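Local coordinates for probable TonB-dependent siderophore receptor PirA (Acinetobacter baumannii, PDB 5FR8), which probably binds iron-chelating siderophores, possibly including ferric enterobactin, at the outer membrane as the first step of TonB-dependent iron uptake, at residues 624-629 with 638-643; 681-686 with 697-702; 523-528 with 587-592. All blocks are in the same frame, centred on the assembly; numbering follows the deposited sequence.

Contact 1. Residues 624-629 with 638-643; sequences NSIFDY and NFVFTQ. With C8E ((hydroxyethyloxy)tri(ethyloxy)octane), chain C.
Asn638 and Asp628 meet across two antiparallel strands, and the asparagine can be followed outward from the backbone. Its CB lies 3.7 Å from Asp628 OD1. With CG anti to the backbone N (chi1 171°), CG lies 3.7 Å from Phe627 O of the opposite strand. At the tip, ND2 donates to Asp628 OD1 at 3.0 Å; the acceptor lies close to the amide plane, whereas the N-H comes to the oxygen from above the carboxylate, the two planes being 62° apart. An amide suits this position because its N-H can meet a carboxylate, and Lys51 packs against both residues. At the other end of the same face, Thr642 OG1 donates to Asn624 OD1 at 2.9 Å, from above the carbonyl plane, while Asn624 ND2 is held by Asn599 on the next strand. Between these polar pairs Ile626 and Val640 project together from adjacent strands, with CG1 of the isoleucine against CG2 of the valine. Strands 621-630 and 635-648 form a hairpin of the TonB-dependent receptor beta-barrel, and this mixed polar face looks inward, where Val640 touches Leu52 and Arg64 of the plug. Ser625, Phe627, Phe639 and Phe641 occupy the outer face, whose aromatic surface suits the membrane. Phe627 and Phe639 cross at about a right angle, the first ring bringing CD2 to within 3.6 Å of Phe639 CB, which sits at that ring's edge. The detergent C8E runs past this face: its C20 lies over one face of the Phe641 ring, toward the rim, and its C14 lies beside Ser625 OG, a hydroxyl that makes a weak hydrogen bond to Asn598 OD1. Backbone bonds run both ways at Ser625-Phe641 and Phe627-Phe639, Phe627 N reaching Phe639 O at 2.7 Å.

Contact 2. Residues 681-686 with 697-702; sequences AGINVG and VGVSNL
Val685 N donates to Val697 O at 2.8 Å, almost exactly in line with the carbonyl (C=O...N angle 179°), and Val697 N returns a bond to Val685 O. The same two-way pairing recurs at Ile683 and Val699, where Ile683 N to Val699 O is longer, at 3.2 Å. On the face with these residues, Ile683 CG1 occupies the crowded position between the backbone N and the carbonyl carbon (chi1 53°), from where it meets Val699 CG1 at 3.9 Å. The two side chains cross obliquely. Branched aliphatic residues suit the outer surface of a membrane beta-barrel, and strands 674-687 and 693-700 form a hairpin of its wall, with Phe639 packing on Ile683 from strand 635-648 and Tyr725 meeting Val699 from strand 724-731. The other face carries Gly682, Asn684, Gly698 and Ser700. Here Asn684 brings OD1 to 3.8 Å from Gly698 CA, where the glycine has no side chain. Beyond Ser700 the strand ends at Asn701, whose positive phi, a conformation asparagine tolerates well, turns the chain; its ND2 is held by the carbonyls of Lys705 and Pro721. That turn brings Leu702 back toward the first strand: Leu702 N donates to Ala681 O at 3.0 Å, and CD2 of the leucine reaches Ile683 CG1 at 4.2 Å.

Contact 3. Residues 523-528 with 587-592; sequences DIVNAS and LGLDFG. With C8E ((hydroxyethyloxy)tri(ethyloxy)octane), chain C.
Val525 and Leu589 run alongside each other, and CG2 of the valine touches CD2 of the leucine at 3.5 Å. They belong to neighbouring antiparallel strands in the wall of the TonB-dependent receptor beta-barrel, and their apolar face suits a lipid environment. Next to them Leu587 has a chi2 of 70° that puts CD1 4.3 Å from Ala527 CB, while its CB and CD2 lie against the octyl chain of the detergent C8E. At the far end Ile524 lies obliquely over Phe591: its CG1 forms a CH-pi contact 4.3 Å from the ring centroid, and CD1 packs at the rim atom CE1. Backbone bonds join these strands, Asn526 and Gly588 exchanging one each way, with Gly588 N to Asn526 O nearly straight at the hydrogen (N-H...O 177°). The Asn526 amide lies close to Gly588, OD1 being 3.3 Å from Gly588 CA, a spot where a residue with no side chain fits readily. Further out, Asp590 N donates to Ile524 O. Asp590 then closes an Asx turn at the strand end, OD1 accepting from Gly592 N at 2.9 Å.

Overall arrangement
Along the chain, contact 3 comes first, its segments, on strands 525-541 and 564-591, being separated by 58 residues, 39 of them strand. Strands 594-608 and 621-630 follow, and contact 1 then closes a hairpin with eight residues between its segments, and contact 2 one with ten, half of each being strand. The three loops come in series, so none nests in or crosses another. In the barrel wall, strand 594-608 bridges contact 3 to contact 1; the nearest atoms of the two contacts stay about 6 Å apart, though one C8E molecule touches both. Contacts 1 and 2 adjoin directly through strands 635-648 and 674-687, where Asn638 O lies 2.9 Å from Asn684 N, a probable hydrogen bond.

Contact 1. Residues 624-629 with 638-643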
loop_
_atom_site.group_PDB
_atom_site.type_symbol
_atom_site.label_atom_id
_atom_site.label_comp_id
_atom_site.label_asym_id
_atom_site.label_seq_id
_atom_site.Cartn_x
_atom_site.Cartn_y
_atom_site.Cartn_z
ATOM N N ASN A 624 16.185 -8.104 10.173
ATOM C CA ASN A 624 16.859 -6.959 9.570
ATOM C C ASN A 624 17.938 -6.413 10.478
ATOM O O ASN A 624 17.772 -6.383 11.706
ATOM C CB ASN A 624 15.871 -5.842 9.270
ATOM C CG ASN A 624 14.910 -6.193 8.163
ATOM O OD1 ASN A 624 15.180 -5.974 6.970
ATOM N ND2 ASN A 624 13.767 -6.745 8.550
ATOM N N SER A 625 19.047 -5.993 9.869
ATOM C CA SER A 625 20.122 -5.343 10.599
ATOM C C SER A 625 20.624 -4.159 9.834
ATOM O O SER A 625 20.983 -4.283 8.669
ATOM C CB SER A 625 21.297 -6.290 10.811
ATOM O OG SER A 625 22.460 -5.588 11.260
ATOM N N ILE A 626 20.659 -3.014 10.493
ATOM C CA ILE A 626 21.374 -1.868 9.958
ATOM C C ILE A 626 22.556 -1.455 10.881
ATOM O O ILE A 626 22.429 -1.424 12.111
ATOM C CB ILE A 626 20.417 -0.679 9.680
ATOM C CG1 ILE A 626 19.161 -1.142 8.918
ATOM C CG2 ILE A 626 21.141 0.370 8.855
ATOM C CD1 ILE A 626 17.927 -1.429 9.768
ATOM N N PHE A 627 23.697 -1.140 10.262
ATOM C CA PHE A 627 24.929 -0.794 10.973
ATOM C C PHE A 627 25.471 0.552 10.487
ATOM O O PHE A 627 25.565 0.815 9.280
ATOM C CB PHE A 627 25.967 -1.895 10.771
ATOM C CG PHE A 627 27.381 -1.520 11.144
ATOM C CD1 PHE A 627 27.780 -1.474 12.464
ATOM C CD2 PHE A 627 28.331 -1.288 10.163
ATOM C CE1 PHE A 627 29.095 -1.173 12.801
ATOM C CE2 PHE A 627 29.637 -0.983 10.484
ATOM C CZ PHE A 627 30.024 -0.925 11.809
ATOM N N ASP A 628 25.829 1.398 11.449
ATOM C CA ASP A 628 26.382 2.689 11.142
ATOM C C ASP A 628 27.645 2.952 11.939
ATOM O O ASP A 628 27.722 2.657 13.132
ATOM C CB ASP A 628 25.347 3.770 11.419
ATOM C CG ASP A 628 24.594 4.161 10.183
ATOM O OD1 ASP A 628 25.220 4.674 9.217
ATOM O OD2 ASP A 628 23.371 3.943 10.169
ATOM N N TYR A 629 28.627 3.524 11.250
ATOM C CA TYR A 629 29.928 3.845 11.828
ATOM C C TYR A 629 30.397 5.171 11.219
ATOM O O TYR A 629 30.655 5.265 10.008
ATOM C CB TYR A 629 30.907 2.686 11.552
ATOM C CG TYR A 629 32.314 2.832 12.086
ATOM C CD1 TYR A 629 32.627 3.760 13.076
ATOM C CD2 TYR A 629 33.328 1.994 11.628
ATOM C CE1 TYR A 629 33.916 3.856 13.574
ATOM C CE2 TYR A 629 34.619 2.080 12.118
ATOM C CZ TYR A 629 34.909 3.006 13.093
ATOM O OH TYR A 629 36.198 3.097 13.573
ATOM N N ASN A 638 28.265 2.451 6.133
ATOM C CA ASN A 638 26.960 1.949 6.516
ATOM C C ASN A 638 26.696 0.560 5.946
ATOM O O ASN A 638 26.998 0.314 4.789
ATOM C CB ASN A 638 25.909 2.946 6.028
ATOM C CG ASN A 638 24.498 2.428 6.175
ATOM O OD1 ASN A 638 24.054 1.555 5.416
ATOM N ND2 ASN A 638 23.782 2.958 7.164
ATOM N N PHE A 639 26.138 -0.339 6.758
ATOM C CA PHE A 639 25.952 -1.749 6.363
ATOM C C PHE A 639 24.541 -2.210 6.668
ATOM O O PHE A 639 24.008 -1.888 7.734
ATOM C CB PHE A 639 26.931 -2.653 7.130
ATOM C CG PHE A 639 26.854 -4.121 6.769
ATOM C CD1 PHE A 639 27.400 -4.590 5.583
ATOM C CD2 PHE A 639 26.276 -5.035 7.639
ATOM C CE1 PHE A 639 27.362 -5.939 5.259
ATOM C CE2 PHE A 639 26.236 -6.383 7.326
ATOM C CZ PHE A 639 26.778 -6.836 6.130
ATOM N N VAL A 640 23.950 -2.971 5.746
ATOM C CA VAL A 640 22.560 -3.447 5.878
ATOM C C VAL A 640 22.527 -4.929 5.537
ATOM O O VAL A 640 23.254 -5.397 4.646
ATOM C CB VAL A 640 21.563 -2.633 4.970
ATOM C CG1 VAL A 640 21.852 -2.884 3.496
ATOM C CG2 VAL A 640 20.093 -2.942 5.286
ATOM N N PHE A 641 21.692 -5.673 6.251
ATOM C CA PHE A 641 21.578 -7.125 6.035
ATOM C C PHE A 641 20.163 -7.531 6.372
ATOM O O PHE A 641 19.572 -7.075 7.353
ATOM C CB PHE A 641 22.566 -7.889 6.912
ATOM C CG PHE A 641 22.492 -9.390 6.787
ATOM C CD1 PHE A 641 23.124 -10.055 5.732
ATOM C CD2 PHE A 641 21.865 -10.158 7.770
ATOM C CE1 PHE A 641 23.091 -11.442 5.639
ATOM C CE2 PHE A 641 21.833 -11.549 7.681
ATOM C CZ PHE A 641 22.446 -12.189 6.614
ATOM N N THR A 642 19.615 -8.376 5.532
ATOM C CA THR A 642 18.260 -8.795 5.696
ATOM C C THR A 642 18.216 -10.276 5.417
ATOM O O THR A 642 18.885 -10.754 4.513
ATOM C CB THR A 642 17.346 -8.048 4.727
ATOM O OG1 THR A 642 17.260 -6.685 5.140
ATOM C CG2 THR A 642 15.968 -8.653 4.725
ATOM N N GLN A 643 17.405 -10.979 6.188
ATOM C CA GLN A 643 17.332 -12.414 6.115
ATOM C C GLN A 643 15.856 -12.799 6.100
ATOM O O GLN A 643 15.061 -12.332 6.937
ATOM C CB GLN A 643 18.086 -13.001 7.304
ATOM C CG GLN A 643 17.909 -14.487 7.556
ATOM C CD GLN A 643 18.745 -14.964 8.738
ATOM O OE1 GLN A 643 19.362 -14.155 9.432
ATOM N NE2 GLN A 643 18.756 -16.275 8.980
HETATM C C1 C8E C . 15.476 -8.599 20.115
HETATM C C2 C8E C . 15.348 -8.730 18.589
HETATM C C3 C8E C . 16.567 -8.245 17.772
HETATM C C4 C8E C . 16.874 -9.092 16.518
HETATM C C5 C8E C . 18.348 -8.980 16.063
HETATM C C6 C8E C . 19.332 -9.695 17.003
HETATM C C7 C8E C . 20.731 -9.879 16.406
HETATM C C8 C8E C . 21.868 -9.301 17.282
HETATM O O9 C8E C . 22.947 -8.864 16.409
HETATM C C10 C8E C . 23.684 -7.744 16.948
HETATM C C11 C8E C . 24.875 -7.355 16.048
HETATM O O12 C8E C . 24.508 -7.278 14.658
HETATM C C13 C8E C . 25.650 -7.382 13.755
HETATM C C14 C8E C . 25.259 -6.945 12.326
HETATM O O15 C8E C . 26.235 -7.318 11.335
HETATM C C16 C8E C . 26.028 -8.616 10.707
HETATM C C17 C8E C . 27.308 -9.514 10.681
HETATM O O18 C8E C . 27.085 -10.667 9.844
HETATM C C19 C8E C . 27.067 -10.331 8.422
HETATM C C20 C8E C . 26.450 -11.402 7.485
HETATM O O21 C8E C . 26.984 -11.401 6.119
#

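Contact 2. Residues 681-686 with 697-702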
loop_
_atom_site.group_PDB
_atom_site.type_symbol
_atom_site.label_atom_id
_atom_site.label_comp_id
_atom_site.label_asym_id
_atom_site.label_seq_id
_atom_site.Cartn_x
_atom_site.Cartn_y
_atom_site.Cartn_z
ATOM N N ALA A 681 22.695 -8.324 1.347
ATOM C CA ALA A 681 23.404 -7.322 2.121
ATOM C C ALA A 681 23.793 -6.121 1.265
ATOM O O ALA A 681 23.778 -6.210 0.030
ATOM C CB ALA A 681 24.631 -7.948 2.725
ATOM N N GLY A 682 24.150 -5.006 1.910
ATOM C CA GLY A 682 24.706 -3.853 1.189
ATOM C C GLY A 682 25.672 -3.033 2.022
ATOM O O GLY A 682 25.582 -3.035 3.245
ATOM N N ILE A 683 26.603 -2.339 1.363
ATOM C CA ILE A 683 27.454 -1.337 2.030
ATOM C C ILE A 683 27.426 0.009 1.326
ATOM O O ILE A 683 27.119 0.103 0.139
ATOM C CB ILE A 683 28.939 -1.744 2.111
ATOM C CG1 ILE A 683 29.484 -2.120 0.731
ATOM C CG2 ILE A 683 29.144 -2.873 3.117
ATOM C CD1 ILE A 683 31.002 -2.161 0.687
ATOM N N ASN A 684 27.729 1.048 2.096
ATOM C CA ASN A 684 27.967 2.384 1.579
ATOM C C ASN A 684 29.259 2.857 2.144
ATOM O O ASN A 684 29.623 2.478 3.257
ATOM C CB ASN A 684 26.945 3.384 2.112
ATOM C CG ASN A 684 25.542 3.064 1.699
ATOM O OD1 ASN A 684 25.283 2.751 0.554
ATOM N ND2 ASN A 684 24.626 3.161 2.628
ATOM N N VAL A 685 29.943 3.716 1.408
ATOM C CA VAL A 685 30.840 4.661 2.051
ATOM C C VAL A 685 30.281 6.043 1.713
ATOM O O VAL A 685 29.917 6.322 0.569
ATOM C CB VAL A 685 32.326 4.457 1.664
ATOM C CG1 VAL A 685 32.509 4.444 0.160
ATOM C CG2 VAL A 685 33.173 5.541 2.311
ATOM N N GLY A 686 30.160 6.884 2.734
ATOM C CA GLY A 686 29.403 8.115 2.620
ATOM C C GLY A 686 30.265 9.277 3.002
ATOM O O GLY A 686 30.408 9.580 4.176
ATOM N N VAL A 697 28.431 6.541 -2.117
ATOM C CA VAL A 697 28.574 5.476 -3.090
ATOM C C VAL A 697 28.424 4.151 -2.357
ATOM O O VAL A 697 28.884 4.006 -1.216
ATOM C CB VAL A 697 29.937 5.549 -3.824
ATOM C CG1 VAL A 697 30.017 4.508 -4.928
ATOM C CG2 VAL A 697 30.150 6.935 -4.414
ATOM N N GLY A 698 27.785 3.185 -3.009
ATOM C CA GLY A 698 27.549 1.892 -2.392
ATOM C C GLY A 698 27.131 0.801 -3.367
ATOM O O GLY A 698 26.980 1.032 -4.572
ATOM N N VAL A 699 26.967 -0.404 -2.837
ATOM C CA VAL A 699 26.481 -1.520 -3.621
ATOM C C VAL A 699 25.414 -2.288 -2.818
ATOM O O VAL A 699 25.462 -2.340 -1.580
ATOM C CB VAL A 699 27.643 -2.436 -4.059
ATOM C CG1 VAL A 699 28.313 -3.091 -2.851
ATOM C CG2 VAL A 699 27.166 -3.476 -5.065
ATOM N N SER A 700 24.459 -2.880 -3.538
ATOM C CA SER A 700 23.316 -3.568 -2.938
ATOM C C SER A 700 23.180 -4.979 -3.533
ATOM O O SER A 700 23.377 -5.175 -4.745
ATOM C CB SER A 700 22.056 -2.805 -3.259
ATOM O OG SER A 700 21.624 -3.186 -4.556
ATOM N N ASN A 701 22.805 -5.933 -2.677
ATOM C CA ASN A 701 22.892 -7.368 -2.945
ATOM C C ASN A 701 24.348 -7.720 -3.243
ATOM O O ASN A 701 24.686 -8.354 -4.247
ATOM C CB ASN A 701 21.947 -7.818 -4.059
ATOM C CG ASN A 701 21.663 -9.322 -4.028
ATOM O OD1 ASN A 701 22.476 -10.136 -3.572
ATOM N ND2 ASN A 701 20.502 -9.694 -4.524
ATOM N N LEU A 702 25.200 -7.298 -2.318
ATOM C CA LEU A 702 26.642 -7.544 -2.371
ATOM C C LEU A 702 27.018 -8.968 -2.774
ATOM O O LEU A 702 28.003 -9.141 -3.492
ATOM C CB LEU A 702 27.262 -7.220 -1.010
ATOM C CG LEU A 702 28.776 -7.174 -0.894
ATOM C CD1 LEU A 702 29.447 -6.655 -2.151
ATOM C CD2 LEU A 702 29.120 -6.296 0.285
#

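Contact 3. Residues 523-528 with 587-592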
loop_
_atom_site.group_PDB
_atom_site.type_symbol
_atom_site.label_atom_id
_atom_site.label_comp_id
_atom_site.label_asym_id
_atom_site.label_seq_id
_atom_site.Cartn_x
_atom_site.Cartn_y
_atom_site.Cartn_z
ATOM N N ASP A 523 20.621 3.120 28.902
ATOM C CA ASP A 523 21.278 3.876 27.842
ATOM C C ASP A 523 22.124 2.854 27.085
ATOM O O ASP A 523 22.381 1.761 27.604
ATOM C CB ASP A 523 22.088 5.069 28.373
ATOM C CG ASP A 523 23.200 4.668 29.311
ATOM O OD1 ASP A 523 23.199 3.507 29.789
ATOM O OD2 ASP A 523 24.073 5.528 29.568
ATOM N N ILE A 524 22.508 3.179 25.855
ATOM C CA ILE A 524 23.323 2.282 25.020
ATOM C C ILE A 524 22.555 1.064 24.515
ATOM O O ILE A 524 22.900 0.510 23.475
ATOM C CB ILE A 524 24.639 1.858 25.735
ATOM C CG1 ILE A 524 25.542 0.977 24.864
ATOM C CG2 ILE A 524 24.372 1.167 27.063
ATOM C CD1 ILE A 524 26.923 0.780 25.484
ATOM N N VAL A 525 21.505 0.651 25.221
ATOM C CA VAL A 525 20.727 -0.511 24.797
ATOM C C VAL A 525 19.245 -0.317 24.947
ATOM O O VAL A 525 18.768 0.216 25.943
ATOM C CB VAL A 525 21.045 -1.750 25.650
ATOM C CG1 VAL A 525 20.142 -2.911 25.252
ATOM C CG2 VAL A 525 22.514 -2.118 25.531
ATOM N N ASN A 526 18.510 -0.784 23.957
ATOM C CA ASN A 526 17.057 -0.797 24.026
ATOM C C ASN A 526 16.551 -1.997 23.274
ATOM O O ASN A 526 17.201 -2.475 22.346
ATOM C CB ASN A 526 16.490 0.442 23.362
ATOM C CG ASN A 526 16.946 0.561 21.929
ATOM O OD1 ASN A 526 16.405 -0.081 21.025
ATOM N ND2 ASN A 526 17.984 1.357 21.722
ATOM N N ALA A 527 15.375 -2.470 23.647
ATOM C CA ALA A 527 14.808 -3.603 22.962
ATOM C C ALA A 527 13.304 -3.666 23.172
ATOM O O ALA A 527 12.767 -3.150 24.158
ATOM C CB ALA A 527 15.478 -4.877 23.444
ATOM N N SER A 528 12.622 -4.305 22.237
ATOM C CA SER A 528 11.219 -4.622 22.429
ATOM C C SER A 528 10.938 -6.038 21.958
ATOM O O SER A 528 11.641 -6.590 21.097
ATOM C CB SER A 528 10.306 -3.652 21.695
ATOM O OG SER A 528 10.418 -3.802 20.281
ATOM N N LEU A 587 15.896 -4.363 18.361
ATOM C CA LEU A 587 17.055 -4.244 19.229
ATOM C C LEU A 587 17.951 -3.105 18.794
ATOM O O LEU A 587 18.390 -3.058 17.636
ATOM C CB LEU A 587 17.862 -5.528 19.189
ATOM C CG LEU A 587 19.263 -5.425 19.775
ATOM C CD1 LEU A 587 19.156 -5.264 21.271
ATOM C CD2 LEU A 587 20.083 -6.654 19.423
ATOM N N GLY A 588 18.256 -2.212 19.730
ATOM C CA GLY A 588 19.101 -1.064 19.429
ATOM C C GLY A 588 20.342 -0.974 20.298
ATOM O O GLY A 588 20.246 -0.995 21.525
ATOM N N LEU A 589 21.500 -0.845 19.651
ATOM C CA LEU A 589 22.772 -0.769 20.341
ATOM C C LEU A 589 23.575 0.443 19.913
ATOM O O LEU A 589 24.140 0.456 18.812
ATOM C CB LEU A 589 23.590 -2.014 20.040
ATOM C CG LEU A 589 23.100 -3.297 20.703
ATOM C CD1 LEU A 589 24.035 -4.439 20.349
ATOM C CD2 LEU A 589 23.011 -3.119 22.214
ATOM N N ASP A 590 23.636 1.446 20.792
ATOM C CA ASP A 590 24.171 2.770 20.445
ATOM C C ASP A 590 25.496 2.968 21.178
ATOM O O ASP A 590 25.505 3.135 22.393
ATOM C CB ASP A 590 23.146 3.859 20.840
ATOM C CG ASP A 590 23.522 5.278 20.368
ATOM O OD1 ASP A 590 24.708 5.658 20.272
ATOM O OD2 ASP A 590 22.579 6.048 20.113
ATOM N N PHE A 591 26.608 2.947 20.448
ATOM C CA PHE A 591 27.904 3.222 21.052
ATOM C C PHE A 591 28.462 4.569 20.591
ATOM O O PHE A 591 29.649 4.686 20.301
ATOM C CB PHE A 591 28.910 2.096 20.721
ATOM C CG PHE A 591 28.583 0.759 21.345
ATOM C CD1 PHE A 591 29.021 0.451 22.621
ATOM C CD2 PHE A 591 27.855 -0.193 20.639
ATOM C CE1 PHE A 591 28.732 -0.784 23.194
ATOM C CE2 PHE A 591 27.551 -1.415 21.196
ATOM C CZ PHE A 591 27.993 -1.718 22.483
ATOM N N GLY A 592 27.617 5.594 20.532
ATOM C CA GLY A 592 28.032 6.895 20.005
ATOM C C GLY A 592 28.322 6.833 18.512
ATOM O O GLY A 592 27.383 6.865 17.697
HETATM C C1 C8E C . 15.476 -8.599 20.115
HETATM C C2 C8E C . 15.348 -8.730 18.589
HETATM C C3 C8E C . 16.567 -8.245 17.772
HETATM C C4 C8E C . 16.874 -9.092 16.518
HETATM C C5 C8E C . 18.348 -8.980 16.063
HETATM C C6 C8E C . 19.332 -9.695 17.003
HETATM C C7 C8E C . 20.731 -9.879 16.406
HETATM C C8 C8E C . 21.868 -9.301 17.282
HETATM O O9 C8E C . 22.947 -8.864 16.409
HETATM C C10 C8E C . 23.684 -7.744 16.948
HETATM C C11 C8E C . 24.875 -7.355 16.048
HETATM O O12 C8E C . 24.508 -7.278 14.658
HETATM C C13 C8E C . 25.650 -7.382 13.755
HETATM C C14 C8E C . 25.259 -6.945 12.326
HETATM O O15 C8E C . 26.235 -7.318 11.335
HETATM C C16 C8E C . 26.028 -8.616 10.707
HETATM C C17 C8E C . 27.308 -9.514 10.681
HETATM O O18 C8E C . 27.085 -10.667 9.844
HETATM C C19 C8E C . 27.067 -10.331 8.422
HETATM C C20 C8E C . 26.450 -11.402 7.485
HETATM O O21 C8E C . 26.984 -11.401 6.119
#